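Local coordinates for sensory box/GGDEF family protein (Caulobacter crescentus, PDB 4YME) that probably makes the second messenger cyclic di-GMP through its diguanylate cyclase (GGDEF) domain, the part present here, within a larger membrane protein that also carries an EAL domain, at residues H51-L54 against A55-L59; M143-A146 against D147-L150. All coordinates share one frame; numbering follows the deposited sequence.

Contact 1: H51-L54 against A55-L59; sequences HGHL and AGDAL
His51 sets its CB against the methyl of Ala55, CB to CB 3.6 Å. That methyl also packs on Phe116 and Leu121, so a small residue fits here and probably lets helix 44-51 come close to the start of helix 53-70. Gly52 makes the turn between them with phi 85°, a backbone shape that glycine adopts easily. Its carbonyl O receives Ala55 N at 3.0 Å. The i to i+4 bonds begin at His53, whose O accepts Asp57 N at 3.0 Å. With chi1 at 77°, His53 CG lies between its own backbone N and carbonyl carbon; Leu54 CG sits over one face of the ring, near its rim, and His53 CD2 comes within 4.0 Å of Asp57 OD2. Ring and carboxylate planes stand 82° apart, and His53 NE2 is 4.9 Å from Asp57 OD2, too far for a salt bridge. Leu54 O continues the series, accepting Ala58 N at 3.1 Å. Putting an alanine at Asp57 takes away the carboxylate and would probably leave the His53 ring freer to turn, without its neighbour at CD2. Backbone bonds thus build this helix start, while the carboxylate, one turn on from His53, folds back beside the His53 carbonyl without bonding to it; any gain from the helix end is only possible.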
loop_
_atom_site.group_PDB
_atom_site.type_symbol
_atom_site.label_atom_id
_atom_site.label_comp_id
_atom_site.label_asym_id
_atom_site.label_seq_id
_atom_site.Cartn_x
_atom_site.Cartn_y
_atom_site.Cartn_z
ATOM N N HIS A 51 7.387 -14.745 17.515
ATOM C CA HIS A 51 6.325 -15.758 17.400
ATOM C C HIS A 51 6.350 -16.654 16.156
ATOM O O HIS A 51 5.366 -17.354 15.936
ATOM C CB HIS A 51 4.952 -15.071 17.394
ATOM C CG HIS A 51 4.725 -14.129 18.523
ATOM N ND1 HIS A 51 4.095 -14.512 19.684
ATOM C CD2 HIS A 51 5.036 -12.820 18.676
ATOM C CE1 HIS A 51 4.025 -13.477 20.504
ATOM N NE2 HIS A 51 4.591 -12.439 19.919
ATOM N N GLY A 52 7.428 -16.634 15.356
ATOM C CA GLY A 52 7.601 -17.483 14.173
ATOM C C GLY A 52 6.951 -16.908 12.891
ATOM O O GLY A 52 6.132 -15.986 12.987
ATOM N N HIS A 53 7.274 -17.508 11.744
ATOM C CA HIS A 53 6.858 -17.037 10.403
ATOM C C HIS A 53 5.332 -16.935 10.214
ATOM O O HIS A 53 4.849 -16.021 9.505
ATOM C CB HIS A 53 7.501 -17.891 9.259
ATOM C CG HIS A 53 6.849 -19.232 9.046
ATOM N ND1 HIS A 53 7.097 -20.323 9.858
ATOM C CD2 HIS A 53 5.908 -19.634 8.159
ATOM C CE1 HIS A 53 6.345 -21.339 9.471
ATOM N NE2 HIS A 53 5.622 -20.948 8.432
ATOM N N LEU A 54 4.580 -17.816 10.853
ATOM C CA LEU A 54 3.124 -17.822 10.773
ATOM C C LEU A 54 2.524 -16.557 11.417
ATOM O O LEU A 54 1.429 -16.118 11.023
ATOM C CB LEU A 54 2.504 -19.086 11.383
ATOM C CG LEU A 54 2.947 -20.335 10.619
ATOM C CD1 LEU A 54 2.591 -21.604 11.422
ATOM C CD2 LEU A 54 2.390 -20.379 9.215
ATOM N N ALA A 55 3.239 -15.944 12.358
ATOM C CA ALA A 55 2.762 -14.682 12.958
ATOM C C ALA A 55 2.874 -13.541 11.946
ATOM O O ALA A 55 1.927 -12.743 11.800
ATOM C CB ALA A 55 3.563 -14.324 14.184
ATOM N N GLY A 56 4.022 -13.429 11.328
ATOM C CA GLY A 56 4.177 -12.398 10.277
ATOM C C GLY A 56 3.162 -12.614 9.168
ATOM O O GLY A 56 2.537 -11.639 8.685
ATOM N N ASP A 57 2.898 -13.856 8.801
ATOM C CA ASP A 57 1.865 -14.139 7.786
ATOM C C ASP A 57 0.480 -13.652 8.183
ATOM O O ASP A 57 -0.261 -13.111 7.361
ATOM C CB ASP A 57 1.858 -15.624 7.400
ATOM C CG ASP A 57 3.072 -16.030 6.624
ATOM O OD1 ASP A 57 3.947 -15.195 6.272
ATOM O OD2 ASP A 57 3.178 -17.272 6.379
ATOM N N ALA A 58 0.129 -13.822 9.444
ATOM C CA ALA A 58 -1.141 -13.395 9.973
ATOM C C ALA A 58 -1.225 -11.859 9.819
ATOM O O ALA A 58 -2.299 -11.360 9.505
ATOM C CB ALA A 58 -1.242 -13.805 11.467
ATOM N N LEU A 59 -0.107 -11.162 10.043
ATOM C CA LEU A 59 -0.078 -9.702 9.864
ATOM C C LEU A 59 -0.398 -9.358 8.435
ATOM O O LEU A 59 -1.140 -8.400 8.172
ATOM C CB LEU A 59 1.256 -9.026 10.246
ATOM C CG LEU A 59 1.682 -9.064 11.712
ATOM C CD1 LEU A 59 3.027 -8.378 11.854
ATOM C CD2 LEU A 59 0.696 -8.459 12.618
#

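Contact 2: M143-A146 against D147-L150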
loop_
_atom_site.group_PDB
_atom_site.type_symbol
_atom_site.label_atom_id
_atom_site.label_comp_id
_atom_site.label_asym_id
_atom_site.label_seq_id
_atom_site.Cartn_x
_atom_site.Cartn_y
_atom_site.Cartn_z
HETATM N N MSE A 143 6.572 4.110 -8.797
HETATM C CA MSE A 143 6.935 2.997 -7.865
HETATM C C MSE A 143 8.136 3.337 -7.068
HETATM O O MSE A 143 8.188 3.177 -5.808
HETATM C CB MSE A 143 7.368 1.757 -8.660
HETATM C CG MSE A 143 6.272 0.991 -9.199
HETATM SE SE MSE A 143 5.005 0.870 -7.771
HETATM C CE MSE A 143 5.687 -0.723 -6.939
ATOM N N ALA A 144 9.185 3.718 -7.802
ATOM C CA ALA A 144 10.489 4.011 -7.207
ATOM C C ALA A 144 10.411 5.204 -6.285
ATOM O O ALA A 144 10.975 5.193 -5.174
ATOM C CB ALA A 144 11.517 4.260 -8.255
ATOM N N ASN A 145 9.749 6.253 -6.747
ATOM C CA ASN A 145 9.604 7.509 -5.990
ATOM C C ASN A 145 8.784 7.267 -4.740
ATOM O O ASN A 145 9.056 7.868 -3.686
ATOM C CB ASN A 145 8.891 8.575 -6.795
ATOM C CG ASN A 145 8.883 9.890 -6.082
ATOM O OD1 ASN A 145 7.967 10.193 -5.316
ATOM N ND2 ASN A 145 9.933 10.655 -6.271
ATOM N N ALA A 146 7.788 6.382 -4.811
ATOM C CA ALA A 146 6.971 6.118 -3.606
ATOM C C ALA A 146 7.781 5.347 -2.592
ATOM O O ALA A 146 7.607 5.554 -1.400
ATOM C CB ALA A 146 5.675 5.368 -3.960
ATOM N N ASP A 147 8.671 4.491 -3.053
ATOM C CA ASP A 147 9.537 3.720 -2.146
ATOM C C ASP A 147 10.551 4.665 -1.460
ATOM O O ASP A 147 10.835 4.544 -0.237
ATOM C CB ASP A 147 10.242 2.642 -2.977
ATOM C CG ASP A 147 10.912 1.578 -2.133
ATOM O OD1 ASP A 147 10.217 0.993 -1.244
ATOM O OD2 ASP A 147 12.104 1.287 -2.417
HETATM N N MSE A 148 11.090 5.623 -2.203
HETATM C CA MSE A 148 11.946 6.638 -1.645
HETATM C C MSE A 148 11.170 7.476 -0.609
HETATM O O MSE A 148 11.697 7.800 0.480
HETATM C CB MSE A 148 12.502 7.513 -2.739
HETATM C CG MSE A 148 13.428 8.482 -2.339
HETATM SE SE MSE A 148 14.562 9.188 -3.807
HETATM C CE MSE A 148 13.169 10.013 -4.820
ATOM N N ALA A 149 9.931 7.819 -0.941
ATOM C CA ALA A 149 9.084 8.566 -0.010
ATOM C C ALA A 149 8.829 7.764 1.258
ATOM O O ALA A 149 8.795 8.325 2.345
ATOM C CB ALA A 149 7.778 8.930 -0.713
ATOM N N LEU A 150 8.706 6.452 1.133
ATOM C CA LEU A 150 8.546 5.571 2.300
ATOM C C LEU A 150 9.801 5.631 3.159
ATOM O O LEU A 150 9.688 5.783 4.384
ATOM C CB LEU A 150 8.203 4.132 1.914
ATOM C CG LEU A 150 8.133 3.118 3.082
ATOM C CD1 LEU A 150 7.068 3.456 4.097
ATOM C CD2 LEU A 150 7.820 1.773 2.535
#
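Asn145 O takes the N-H of Ala149 at 2.9 Å, with an N-H...O angle of 155°, and the methyl of Ala149 lies 3.4 Å from that same Asn145 O. One residue on, Ala146 O holds Leu150 N, also at 2.9 Å, while Met143 O and Ala144 O accept Asp147 N and Met148 N one turn ahead of themselves. Four consecutive i to i+4 bonds therefore carry this stretch, and the side chains do little across it. Asp147 rests its CB 3.4 Å from Ala144 O. Met148, deposited as selenomethionine, bends at its last torsion (chi3 64°) and brings CE back to 3.6 Å from Asn145 ND2; Asn145 was modelled in two conformers, so this approach is tentative. In the conformer given, Asn145 OD1 accepts a hydrogen bond from Ser130 OG, which ties the helix to strand 125-131. Ala146 packs on Val36 and Ser130, its lone methyl suiting a close helix-to-sheet approach, and the larger Leu150 packs on Cys38, Asp40 and Ser126. Asp147 and Glu84, the latter within the GGDEF sequence itself, are two acidic groups lying close together. An amphipathic helix laid with small and aliphatic residues on an antiparallel sheet is typical of the ferredoxin-like fold of GGDEF domains.

Overall arrangement
Both contacts are local, about 15 Å apart at their nearest atoms, and belong to the same GGDEF domain. Contact 1 joins the end of helix 44-51 to the start of helix 53-70 and lies toward one end of the molecule, its centre about 19 Å from the centre of the chain, with its inner side resting on the small hairpin of 114-116 and 119-121. Contact 2 lies wholly inside helix 139-156, its centre about 11 Å from that of the chain, and packs on the main four-stranded sheet. Their chemistry follows: a glycine turn and helix-start geometry at 51-59, a regular series of i to i+4 bonds at 143-150. Each mixes buried residues with exposed ones.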